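Local coordinates for protein putative oxidoreductase molybdopterin-binding subunit (Sulfolobus tokodaii, PDB 4ZOH) that probably serves as the large, molybdenum-carrying subunit of an oxidoreductase of the xanthine dehydrogenase and aldehyde oxidase family, holding a pterin cytosine dinucleotide, at residues 497-500 with 501-505; 212-215 with 216-219; 355-358 with 359-362; 479-483 with 484-488. All blocks are in the same frame, centred on the assembly; numbering follows the deposited sequence.

Interaction 1: residues 497-500 with 501-505; sequences ASQK and LKDKL
Gln499 and Asp503, one turn apart, are joined twice. The backbone bond from Asp503 N to Gln499 O is 2.8 Å long and almost straight (178° at the hydrogen), and the side-chain amide adds a weak bond, Gln499 NE2 lying 2.7 Å from Asp503 OD2. The amide comes back to the carboxylate because the Gln499 chain bends at its second torsion (chi2 55°); the two planes end up 52° apart. Asp503 OD2 would probably lose this amide donor if Gln499 were replaced by an alanine, and Lys502 CD the group it passes. The bonds Leu501 N to Ala497 O (3.0 Å) and Lys502 N to Ser498 O (2.9 Å) continue the i to i+4 ladder of an alpha helix, here the middle of helix 486-512, and Ser498 OG turns back along it to Val494 O. Beyond the polar pair, the extended Lys502 chain passes the Gln499 amide, its CD 4.0 Å from Gln499 NE2. Ser498 and Leu501 face inward, onto helix 446-458 and Ile425 of strand 420-427, while Lys500 and Lys504 lie along Thr554 of strand 553-559.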
loop_
_atom_site.group_PDB
_atom_site.type_symbol
_atom_site.label_atom_id
_atom_site.label_comp_id
_atom_site.label_asym_id
_atom_site.label_seq_id
_atom_site.Cartn_x
_atom_site.Cartn_y
_atom_site.Cartn_z
ATOM N N ALA A 497 29.898 0.272 10.892
ATOM C CA ALA A 497 29.540 0.852 9.597
ATOM C C ALA A 497 29.762 2.316 9.663
ATOM O O ALA A 497 30.226 2.916 8.691
ATOM C CB ALA A 497 28.092 0.566 9.247
ATOM N N SER A 498 29.390 2.923 10.799
ATOM C CA SER A 498 29.576 4.384 10.958
ATOM C C SER A 498 31.067 4.731 10.867
ATOM O O SER A 498 31.422 5.708 10.253
ATOM C CB SER A 498 29.012 4.828 12.310
ATOM O OG SER A 498 27.635 4.550 12.351
ATOM N N GLN A 499 31.908 3.896 11.499
ATOM C CA GLN A 499 33.375 4.099 11.512
ATOM C C GLN A 499 33.913 4.027 10.061
ATOM O O GLN A 499 34.620 4.960 9.624
ATOM C CB GLN A 499 34.084 3.095 12.474
ATOM C CG GLN A 499 35.624 3.340 12.629
ATOM C CD GLN A 499 35.957 4.791 13.064
ATOM O OE1 GLN A 499 35.375 5.317 14.028
ATOM N NE2 GLN A 499 36.834 5.456 12.314
ATOM N N LYS A 500 33.495 2.989 9.300
ATOM C CA LYS A 500 33.855 2.857 7.866
ATOM C C LYS A 500 33.480 4.116 7.101
ATOM O O LYS A 500 34.282 4.609 6.301
ATOM C CB LYS A 500 33.174 1.667 7.180
ATOM C CG LYS A 500 33.700 0.290 7.549
ATOM C CD LYS A 500 33.691 -0.589 6.293
ATOM C CE LYS A 500 33.623 -2.072 6.615
ATOM N NZ LYS A 500 32.201 -2.498 6.686
ATOM N N LEU A 501 32.274 4.638 7.362
ATOM C CA LEU A 501 31.833 5.870 6.724
ATOM C C LEU A 501 32.756 7.047 7.075
ATOM O O LEU A 501 33.116 7.815 6.203
ATOM C CB LEU A 501 30.343 6.230 7.013
ATOM C CG LEU A 501 29.969 7.596 6.428
ATOM C CD1 LEU A 501 30.125 7.673 4.895
ATOM C CD2 LEU A 501 28.589 8.026 6.869
ATOM N N LYS A 502 33.093 7.182 8.349
ATOM C CA LYS A 502 33.943 8.289 8.814
ATOM C C LYS A 502 35.353 8.196 8.169
ATOM O O LYS A 502 35.868 9.190 7.645
ATOM C CB LYS A 502 34.041 8.228 10.340
ATOM C CG LYS A 502 34.695 9.444 11.003
ATOM C CD LYS A 502 35.102 9.113 12.421
ATOM C CE LYS A 502 35.918 10.244 13.025
ATOM N NZ LYS A 502 36.585 9.779 14.272
ATOM N N ASP A 503 35.935 6.996 8.206
ATOM C CA ASP A 503 37.199 6.713 7.531
ATOM C C ASP A 503 37.176 7.081 6.070
ATOM O O ASP A 503 38.180 7.605 5.541
ATOM C CB ASP A 503 37.612 5.236 7.652
ATOM C CG ASP A 503 37.876 4.824 9.071
ATOM O OD1 ASP A 503 37.861 3.587 9.354
ATOM O OD2 ASP A 503 38.059 5.747 9.914
ATOM N N LYS A 504 36.041 6.820 5.413
ATOM C CA LYS A 504 35.912 7.157 3.987
ATOM C C LYS A 504 35.783 8.648 3.786
ATOM O O LYS A 504 36.344 9.197 2.824
ATOM C CB LYS A 504 34.767 6.391 3.333
ATOM C CG LYS A 504 34.945 6.112 1.838
ATOM C CD LYS A 504 34.294 4.772 1.467
ATOM C CE LYS A 504 32.863 4.675 2.023
ATOM N NZ LYS A 504 32.603 3.478 2.866
ATOM N N LEU A 505 35.046 9.322 4.671
ATOM C CA LEU A 505 34.857 10.772 4.551
ATOM C C LEU A 505 36.239 11.460 4.734
ATOM O O LEU A 505 36.541 12.453 4.033
ATOM C CB LEU A 505 33.877 11.309 5.612
ATOM C CG LEU A 505 32.354 11.048 5.580
ATOM C CD1 LEU A 505 31.695 11.573 6.858
ATOM C CD2 LEU A 505 31.754 11.719 4.364
#

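Interaction 2: residues 212-215 with 216-219; sequences GGAF and GSKI. With MCN (pterin cytosine dinucleotide), chain D.
The chain from Ala214 to Ser217 folds into a type I' beta turn, closed by Ser217 N on Ala214 O at 3.1 Å, and a type I turn from Gly216 to Ile219 overlaps it. Ala214 O takes a second bond from the Ser217 hydroxyl, OG lying 2.8 Å away; with chi1 at 81° this oxygen sits between its own backbone N and carbonyl carbon, and both donors come to Ala214 O from the same face of the carbonyl. Lys218 runs back, extended beyond CG, alongside the Ala214 methyl (CD to Ala214 CB 3.9 Å), so that NZ meets Gly213 O at 3.0 Å, nearly end-on. The same ammonium also binds Glu166 O and Ser184 OG, which probably helps to satisfy its buried charge. On the cofactor side, Ala214 N and Phe215 N both donate to the pterin O4', at 2.7 and 2.9 Å. The Phe215 ring lies with one face against the pterin, O4' standing 3.5 Å above its centre. Without this flat support, as with an alanine at Phe215, the pterin carbonyl end would probably be held by the two amides alone on this side, a gap opening where the ring had been. The nearest atoms of Gly216 and the molybdenum are about 4 Å apart. This glycine-rich loop thus forms part of the molybdopterin pocket, as in xanthine dehydrogenase relatives.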
loop_
_atom_site.group_PDB
_atom_site.type_symbol
_atom_site.label_atom_id
_atom_site.label_comp_id
_atom_site.label_asym_id
_atom_site.label_seq_id
_atom_site.Cartn_x
_atom_site.Cartn_y
_atom_site.Cartn_z
ATOM N N GLY A 212 3.255 -4.734 17.128
ATOM C CA GLY A 212 2.750 -4.446 18.471
ATOM C C GLY A 212 3.288 -5.389 19.551
ATOM O O GLY A 212 2.467 -5.967 20.303
ATOM N N GLY A 213 4.622 -5.551 19.649
ATOM C CA GLY A 213 5.234 -6.491 20.647
ATOM C C GLY A 213 5.173 -7.975 20.177
ATOM O O GLY A 213 4.471 -8.302 19.170
ATOM N N ALA A 214 5.826 -8.867 20.933
ATOM C CA ALA A 214 5.986 -10.250 20.536
ATOM C C ALA A 214 6.353 -11.075 21.760
ATOM O O ALA A 214 5.653 -12.079 22.085
ATOM C CB ALA A 214 7.084 -10.347 19.496
ATOM N N PHE A 215 7.443 -10.637 22.437
ATOM C CA PHE A 215 7.933 -11.253 23.708
ATOM C C PHE A 215 8.298 -12.722 23.443
ATOM O O PHE A 215 8.107 -13.568 24.302
ATOM C CB PHE A 215 6.906 -11.112 24.835
ATOM C CG PHE A 215 6.434 -9.690 25.011
ATOM C CD1 PHE A 215 7.253 -8.741 25.632
ATOM C CD2 PHE A 215 5.179 -9.272 24.501
ATOM C CE1 PHE A 215 6.812 -7.416 25.789
ATOM C CE2 PHE A 215 4.757 -7.940 24.639
ATOM C CZ PHE A 215 5.570 -6.995 25.275
ATOM N N GLY A 216 8.767 -12.976 22.202
ATOM C CA GLY A 216 9.336 -14.237 21.824
ATOM C C GLY A 216 8.334 -14.989 20.965
ATOM O O GLY A 216 8.725 -15.773 20.198
ATOM N N SER A 217 7.053 -14.662 21.058
ATOM C CA SER A 217 6.007 -15.330 20.327
ATOM C C SER A 217 6.042 -15.242 18.785
ATOM O O SER A 217 5.256 -15.964 18.167
ATOM C CB SER A 217 4.644 -14.913 20.851
ATOM O OG SER A 217 4.279 -13.681 20.306
ATOM N N LYS A 218 6.888 -14.361 18.194
ATOM C CA LYS A 218 6.899 -14.072 16.750
ATOM C C LYS A 218 8.309 -14.326 16.129
ATOM O O LYS A 218 8.641 -13.865 15.013
ATOM C CB LYS A 218 6.369 -12.643 16.442
ATOM C CG LYS A 218 4.875 -12.448 16.806
ATOM C CD LYS A 218 4.412 -10.969 16.783
ATOM C CE LYS A 218 3.016 -10.841 17.349
ATOM N NZ LYS A 218 2.522 -9.407 17.203
ATOM N N ILE A 219 9.162 -15.018 16.883
ATOM C CA ILE A 219 10.435 -15.469 16.302
ATOM C C ILE A 219 10.206 -16.488 15.164
ATOM O O ILE A 219 10.659 -16.289 14.031
ATOM C CB ILE A 219 11.346 -16.140 17.353
ATOM C CG1 ILE A 219 11.652 -15.160 18.494
ATOM C CG2 ILE A 219 12.629 -16.674 16.654
ATOM C CD1 ILE A 219 12.527 -15.824 19.603
HETATM N N1 MCN D . 19.727 -0.936 26.419
HETATM C C2 MCN D . 20.709 -0.007 26.723
HETATM N N3 MCN D . 21.898 -0.383 27.289
HETATM C C4 MCN D . 22.098 -1.730 27.565
HETATM C C5 MCN D . 21.119 -2.676 27.267
HETATM C C6 MCN D . 19.924 -2.284 26.662
HETATM O O2 MCN D . 20.579 1.201 26.497
HETATM N N4 MCN D . 23.246 -2.074 28.108
HETATM C "C1'" MCN D . 18.500 -0.441 25.792
HETATM C C2D MCN D . 18.638 -0.514 24.270
HETATM O "O2'" MCN D . 19.100 0.675 23.705
HETATM C "C3'" MCN D . 17.211 -0.690 23.822
HETATM C C4D MCN D . 16.786 -1.710 24.795
HETATM O O4D MCN D . 17.410 -1.285 26.083
HETATM O "O3'" MCN D . 16.442 0.454 23.960
HETATM C "C5'" MCN D . 17.442 -2.856 24.048
HETATM O "O5'" MCN D . 17.522 -3.934 24.786
HETATM P PA MCN D . 18.422 -5.223 24.377
HETATM O O1A MCN D . 19.428 -5.092 23.344
HETATM O O2A MCN D . 18.780 -5.648 25.773
HETATM O O3A MCN D . 17.111 -6.195 23.946
HETATM P PB MCN D . 16.492 -6.164 22.456
HETATM O O1B MCN D . 17.272 -7.164 21.620
HETATM O O2B MCN D . 16.336 -4.837 21.853
HETATM O O3B MCN D . 15.087 -6.672 22.787
HETATM C C10 MCN D . 14.716 -8.078 22.800
HETATM C "C9'" MCN D . 13.976 -8.421 24.069
HETATM C "C8'" MCN D . 13.358 -9.716 24.027
HETATM S "S8'" MCN D . 14.320 -11.138 23.650
HETATM C "C7'" MCN D . 12.061 -9.919 24.390
HETATM S "S7'" MCN D . 11.314 -11.536 24.485
HETATM C "C6'" MCN D . 11.214 -8.842 24.864
HETATM C C7 MCN D . 12.087 -7.622 25.309
HETATM O "O9'" MCN D . 13.018 -7.386 24.272
HETATM N "N5'" MCN D . 10.165 -8.469 23.916
HETATM C C4A MCN D . 9.624 -7.171 23.829
HETATM N "N8'" MCN D . 11.229 -6.409 25.477
HETATM C C4B MCN D . 10.168 -6.150 24.660
HETATM N "N1'" MCN D . 9.678 -4.908 24.671
HETATM C "C2'" MCN D . 8.682 -4.599 23.844
HETATM N "N2'" MCN D . 8.235 -3.361 23.863
HETATM N "N3'" MCN D . 8.069 -5.559 22.973
HETATM C "C4'" MCN D . 8.532 -6.895 22.970
HETATM O "O4'" MCN D . 7.988 -7.755 22.217
#

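Interaction 3: residues 355-358 with 359-362; sequences GIDQ and YEIR
Asp357 caps the helix that follows it: OD2 accepts from Glu360 N at 3.1 Å and, more weakly, from Tyr359 N at 3.0 Å. Its carboxylate can fold over these amides because CG stands opposite the backbone N (chi1 -175°), and Glu360 N reaches OD2 on the anti side. A water donates to both Asp357 OD2 and Glu360 OE2, bridging two acids whose oxygens stay 4.9 Å apart; Lys393 pairs with Glu360 and Tyr396 OH with Asp357 OD1, which probably eases the like charges. This is a classic N-cap, with Ile361 N to Asp357 O (2.9 Å) as a first turn bond. Ahead of the cap, Ile356 CG2 meets Ile361 CB at 4.1 Å, the two side chains crossing at about a right angle. Arg362 extends from CG to NE before its guanidinium turns, putting NH1 3.0 Å from Gln358 O; the oxygen is near the guanidinium plane, whereas NH1 stands above the carbonyl plane by 39°. Arg362 also salt-bridges Glu344 and hydrogen-bonds Asn348 of helix 336-353, and the Gln358 amide bonds Val406 O and Val408 N of strand 405-412. Ile361 packs on Val347 and Val350 of helix 336-353, and Tyr359 on helix 385-401.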
loop_
_atom_site.group_PDB
_atom_site.type_symbol
_atom_site.label_atom_id
_atom_site.label_comp_id
_atom_site.label_asym_id
_atom_site.label_seq_id
_atom_site.Cartn_x
_atom_site.Cartn_y
_atom_site.Cartn_z
ATOM N N GLY A 355 17.059 -21.369 59.112
ATOM C CA GLY A 355 16.974 -20.024 59.762
ATOM C C GLY A 355 18.100 -19.065 59.384
ATOM O O GLY A 355 18.598 -18.321 60.227
ATOM N N ILE A 356 18.567 -19.109 58.135
ATOM C CA ILE A 356 19.544 -18.116 57.679
ATOM C C ILE A 356 18.748 -16.974 57.004
ATOM O O ILE A 356 17.645 -17.177 56.428
ATOM C CB ILE A 356 20.647 -18.688 56.735
ATOM C CG1 ILE A 356 21.302 -19.978 57.302
ATOM C CG2 ILE A 356 21.754 -17.666 56.410
ATOM C CD1 ILE A 356 21.739 -19.915 58.756
ATOM N N ASP A 357 19.320 -15.783 57.099
ATOM C CA ASP A 357 18.828 -14.623 56.411
ATOM C C ASP A 357 18.950 -14.769 54.887
ATOM O O ASP A 357 20.054 -15.118 54.370
ATOM C CB ASP A 357 19.651 -13.410 56.821
ATOM C CG ASP A 357 19.097 -12.158 56.222
ATOM O OD1 ASP A 357 17.971 -11.797 56.594
ATOM O OD2 ASP A 357 19.781 -11.582 55.373
ATOM N N GLN A 358 17.857 -14.455 54.192
ATOM C CA GLN A 358 17.792 -14.572 52.718
ATOM C C GLN A 358 18.835 -13.747 51.992
ATOM O O GLN A 358 19.336 -14.184 50.934
ATOM C CB GLN A 358 16.391 -14.311 52.201
ATOM C CG GLN A 358 15.921 -12.863 52.201
ATOM C CD GLN A 358 14.540 -12.773 51.640
ATOM O OE1 GLN A 358 14.285 -13.176 50.501
ATOM N NE2 GLN A 358 13.620 -12.268 52.433
ATOM N N TYR A 359 19.254 -12.598 52.571
ATOM C CA TYR A 359 20.343 -11.856 51.923
ATOM C C TYR A 359 21.732 -12.461 52.260
ATOM O O TYR A 359 22.667 -12.561 51.383
ATOM C CB TYR A 359 20.291 -10.347 52.236
ATOM C CG TYR A 359 20.772 -9.504 51.057
ATOM C CD1 TYR A 359 19.837 -8.890 50.154
ATOM C CD2 TYR A 359 22.129 -9.353 50.804
ATOM C CE1 TYR A 359 20.302 -8.166 49.055
ATOM C CE2 TYR A 359 22.588 -8.630 49.728
ATOM C CZ TYR A 359 21.658 -8.039 48.865
ATOM O OH TYR A 359 22.139 -7.318 47.788
ATOM N N GLU A 360 21.866 -12.884 53.523
ATOM C CA GLU A 360 23.178 -13.395 54.015
ATOM C C GLU A 360 23.576 -14.679 53.241
ATOM O O GLU A 360 24.720 -14.831 52.770
ATOM C CB GLU A 360 23.173 -13.620 55.587
ATOM C CG GLU A 360 23.254 -12.328 56.426
ATOM C CD GLU A 360 24.544 -11.527 56.223
ATOM O OE1 GLU A 360 25.634 -12.130 56.117
ATOM O OE2 GLU A 360 24.473 -10.281 56.145
ATOM N N ILE A 361 22.608 -15.567 53.059
ATOM C CA ILE A 361 22.889 -16.827 52.321
ATOM C C ILE A 361 23.471 -16.551 50.918
ATOM O O ILE A 361 24.445 -17.231 50.493
ATOM C CB ILE A 361 21.663 -17.739 52.306
ATOM C CG1 ILE A 361 22.130 -19.194 52.183
ATOM C CG2 ILE A 361 20.697 -17.279 51.231
ATOM C CD1 ILE A 361 21.045 -20.192 52.531
ATOM N N ARG A 362 22.978 -15.482 50.265
ATOM C CA ARG A 362 23.467 -15.129 48.954
ATOM C C ARG A 362 24.880 -14.532 49.007
ATOM O O ARG A 362 25.738 -14.816 48.138
ATOM C CB ARG A 362 22.411 -14.214 48.195
ATOM C CG ARG A 362 21.053 -14.888 47.952
ATOM C CD ARG A 362 20.003 -13.958 47.272
ATOM N NE ARG A 362 18.963 -14.774 46.654
ATOM C CZ ARG A 362 17.967 -15.371 47.304
ATOM N NH1 ARG A 362 17.792 -15.206 48.624
ATOM N NH2 ARG A 362 17.111 -16.135 46.631
HETATM O O HOH W 1 21.698 -9.601 55.752
#

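Interaction 4: residues 479-483 with 484-488; sequences IGTWG and SRTVT. With MCN (pterin cytosine dinucleotide), chain D.
Thr486 and Thr481 meet through their hydroxyls at the cofactor pyrophosphate, Thr481 OG1 donating to Thr486 OG1 at 2.9 Å while Thr486 OG1 donates to O1B of the pterin cytosine dinucleotide at 2.7 Å. Here the N-terminal turn of helix 486-512 in the molybdopterin-binding domain is presented to the phosphates: Thr486 N also binds O1B (2.9 Å), Arg485 N reaches it weakly, and Val487 N gives O1A a nearly straight bond of 169°. O1B is therefore gripped by two firm donors and one weak one, and the helix end probably stabilises the negative charge. Val487 lies against the ribose and cytosine, CG1 coming 3.6 Å from C6. Nearer the dithiolene, Gly483 N stands 3.3 Å from S8', and the Trp482 side chain at its nearest atom is about 4 Å from the molybdenum.

The second shell is built round Arg485. With CG between backbone N and carbonyl carbon (chi1 75°) and a bend at chi3, its guanidinium doubles back toward residues 479-480, where NH1 donates to Gly480 O at 3.0 Å, in the carbonyl plane and on a lone pair. Glu421 pairs with the same NH1 and also takes the amides of Ile479 and Gly480, while Phe417 O and Trp420 O hold NE and NH2, so the guanidinium has little freedom to turn. The Trp482 indole runs beside the arginine, its CD1 close to Arg485 CD, with planes 46° apart. Over one guanidinium face sits a methyl group, Ile479 CG2, 3.6 Å above the centre.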
loop_
_atom_site.group_PDB
_atom_site.type_symbol
_atom_site.label_atom_id
_atom_site.label_comp_id
_atom_site.label_asym_id
_atom_site.label_seq_id
_atom_site.Cartn_x
_atom_site.Cartn_y
_atom_site.Cartn_z
ATOM N N ILE A 479 19.969 -10.813 11.223
ATOM C CA ILE A 479 19.537 -11.891 12.056
ATOM C C ILE A 479 18.183 -11.626 12.694
ATOM O O ILE A 479 17.216 -12.334 12.372
ATOM C CB ILE A 479 20.670 -12.394 13.038
ATOM C CG1 ILE A 479 21.787 -13.057 12.200
ATOM C CG2 ILE A 479 20.081 -13.325 14.129
ATOM C CD1 ILE A 479 21.410 -14.451 11.628
ATOM N N GLY A 480 18.116 -10.679 13.645
ATOM C CA GLY A 480 16.816 -10.355 14.252
ATOM C C GLY A 480 16.900 -9.810 15.680
ATOM O O GLY A 480 17.989 -9.574 16.167
ATOM N N THR A 481 15.731 -9.572 16.304
ATOM C CA THR A 481 15.601 -9.041 17.653
ATOM C C THR A 481 14.974 -10.117 18.496
ATOM O O THR A 481 13.844 -10.497 18.304
ATOM C CB THR A 481 14.780 -7.704 17.674
ATOM O OG1 THR A 481 15.570 -6.673 17.053
ATOM C CG2 THR A 481 14.357 -7.281 19.097
ATOM N N TRP A 482 15.807 -10.631 19.404
ATOM C CA TRP A 482 15.510 -11.701 20.393
ATOM C C TRP A 482 16.833 -11.932 21.177
ATOM O O TRP A 482 17.866 -11.366 20.822
ATOM C CB TRP A 482 15.055 -13.015 19.722
ATOM C CG TRP A 482 15.946 -13.476 18.552
ATOM C CD1 TRP A 482 17.284 -13.851 18.609
ATOM C CD2 TRP A 482 15.576 -13.540 17.151
ATOM N NE1 TRP A 482 17.733 -14.176 17.324
ATOM C CE2 TRP A 482 16.698 -14.012 16.431
ATOM C CE3 TRP A 482 14.381 -13.300 16.446
ATOM C CZ2 TRP A 482 16.651 -14.257 15.037
ATOM C CZ3 TRP A 482 14.359 -13.516 15.071
ATOM C CH2 TRP A 482 15.470 -14.015 14.387
ATOM N N GLY A 483 16.824 -12.758 22.219
ATOM C CA GLY A 483 18.039 -12.990 23.041
ATOM C C GLY A 483 18.773 -11.714 23.514
ATOM O O GLY A 483 20.012 -11.743 23.689
ATOM N N SER A 484 18.024 -10.605 23.676
ATOM C CA SER A 484 18.543 -9.354 24.213
ATOM C C SER A 484 19.882 -9.045 23.566
ATOM O O SER A 484 20.893 -8.754 24.229
ATOM C CB SER A 484 18.611 -9.454 25.719
ATOM O OG SER A 484 17.325 -9.824 26.262
ATOM N N ARG A 485 19.856 -9.087 22.242
ATOM C CA ARG A 485 21.047 -8.993 21.423
ATOM C C ARG A 485 21.090 -7.710 20.644
ATOM O O ARG A 485 22.125 -7.350 20.104
ATOM C CB ARG A 485 21.100 -10.213 20.419
ATOM C CG ARG A 485 20.102 -10.100 19.234
ATOM C CD ARG A 485 19.953 -11.434 18.436
ATOM N NE ARG A 485 21.194 -11.784 17.750
ATOM C CZ ARG A 485 21.642 -11.177 16.638
ATOM N NH1 ARG A 485 20.892 -10.231 16.071
ATOM N NH2 ARG A 485 22.822 -11.518 16.075
ATOM N N THR A 486 19.983 -6.991 20.568
ATOM C CA THR A 486 19.909 -5.947 19.531
ATOM C C THR A 486 20.827 -4.760 19.760
ATOM O O THR A 486 21.602 -4.380 18.838
ATOM C CB THR A 486 18.486 -5.472 19.331
ATOM O OG1 THR A 486 17.676 -6.607 19.033
ATOM C CG2 THR A 486 18.422 -4.486 18.239
ATOM N N VAL A 487 20.797 -4.172 20.959
ATOM C CA VAL A 487 21.669 -2.986 21.114
ATOM C C VAL A 487 23.165 -3.425 21.093
ATOM O O VAL A 487 24.038 -2.720 20.586
ATOM C CB VAL A 487 21.313 -2.100 22.351
ATOM C CG1 VAL A 487 21.867 -2.720 23.632
ATOM C CG2 VAL A 487 21.862 -0.667 22.122
ATOM N N THR A 488 23.439 -4.622 21.594
ATOM C CA THR A 488 24.832 -5.075 21.697
ATOM C C THR A 488 25.406 -5.523 20.350
ATOM O O THR A 488 26.420 -4.987 19.894
ATOM C CB THR A 488 24.906 -6.198 22.734
ATOM O OG1 THR A 488 24.404 -5.675 23.935
ATOM C CG2 THR A 488 26.376 -6.644 23.017
HETATM N N1 MCN D . 19.727 -0.936 26.419
HETATM C C2 MCN D . 20.709 -0.007 26.723
HETATM N N3 MCN D . 21.898 -0.383 27.289
HETATM C C4 MCN D . 22.098 -1.730 27.565
HETATM C C5 MCN D . 21.119 -2.676 27.267
HETATM C C6 MCN D . 19.924 -2.284 26.662
HETATM O O2 MCN D . 20.579 1.201 26.497
HETATM N N4 MCN D . 23.246 -2.074 28.108
HETATM C "C1'" MCN D . 18.500 -0.441 25.792
HETATM C C2D MCN D . 18.638 -0.514 24.270
HETATM O "O2'" MCN D . 19.100 0.675 23.705
HETATM C "C3'" MCN D . 17.211 -0.690 23.822
HETATM C C4D MCN D . 16.786 -1.710 24.795
HETATM O O4D MCN D . 17.410 -1.285 26.083
HETATM O "O3'" MCN D . 16.442 0.454 23.960
HETATM C "C5'" MCN D . 17.442 -2.856 24.048
HETATM O "O5'" MCN D . 17.522 -3.934 24.786
HETATM P PA MCN D . 18.422 -5.223 24.377
HETATM O O1A MCN D . 19.428 -5.092 23.344
HETATM O O2A MCN D . 18.780 -5.648 25.773
HETATM O O3A MCN D . 17.111 -6.195 23.946
HETATM P PB MCN D . 16.492 -6.164 22.456
HETATM O O1B MCN D . 17.272 -7.164 21.620
HETATM O O2B MCN D . 16.336 -4.837 21.853
HETATM O O3B MCN D . 15.087 -6.672 22.787
HETATM C C10 MCN D . 14.716 -8.078 22.800
HETATM C "C9'" MCN D . 13.976 -8.421 24.069
HETATM C "C8'" MCN D . 13.358 -9.716 24.027
HETATM S "S8'" MCN D . 14.320 -11.138 23.650
HETATM C "C7'" MCN D . 12.061 -9.919 24.390
HETATM S "S7'" MCN D . 11.314 -11.536 24.485
HETATM C "C6'" MCN D . 11.214 -8.842 24.864
HETATM C C7 MCN D . 12.087 -7.622 25.309
HETATM O "O9'" MCN D . 13.018 -7.386 24.272
HETATM N "N5'" MCN D . 10.165 -8.469 23.916
HETATM C C4A MCN D . 9.624 -7.171 23.829
HETATM N "N8'" MCN D . 11.229 -6.409 25.477
HETATM C C4B MCN D . 10.168 -6.150 24.660
HETATM N "N1'" MCN D . 9.678 -4.908 24.671
HETATM C "C2'" MCN D . 8.682 -4.599 23.844
HETATM N "N2'" MCN D . 8.235 -3.361 23.863
HETATM N "N3'" MCN D . 8.069 -5.559 22.973
HETATM C "C4'" MCN D . 8.532 -6.895 22.970
HETATM O "O4'" MCN D . 7.988 -7.755 22.217
#

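Overall arrangement
From the N terminus, interaction 2 comes first, folding the loop between strand 204-207 and helix 223-235 into turns. Interaction 3 then joins the end of the loop after helix 336-353 to helix 358-365. Interaction 4 rounds the loop after strand 465-468 and starts helix 486-512, and interaction 1 lies farther along that same helix, their centres about 23 Å apart. All four follow in series; none nests or crosses. Interactions 2 and 4 bring the two successive molybdopterin-binding regions of the chain together at the cofactor and touch directly, Ile219 CD1 lying 3.8 Å from Trp482 CB. Interaction 3 is remote, its centre about 37 Å from that of interaction 2 and 53 Å from that of interaction 1.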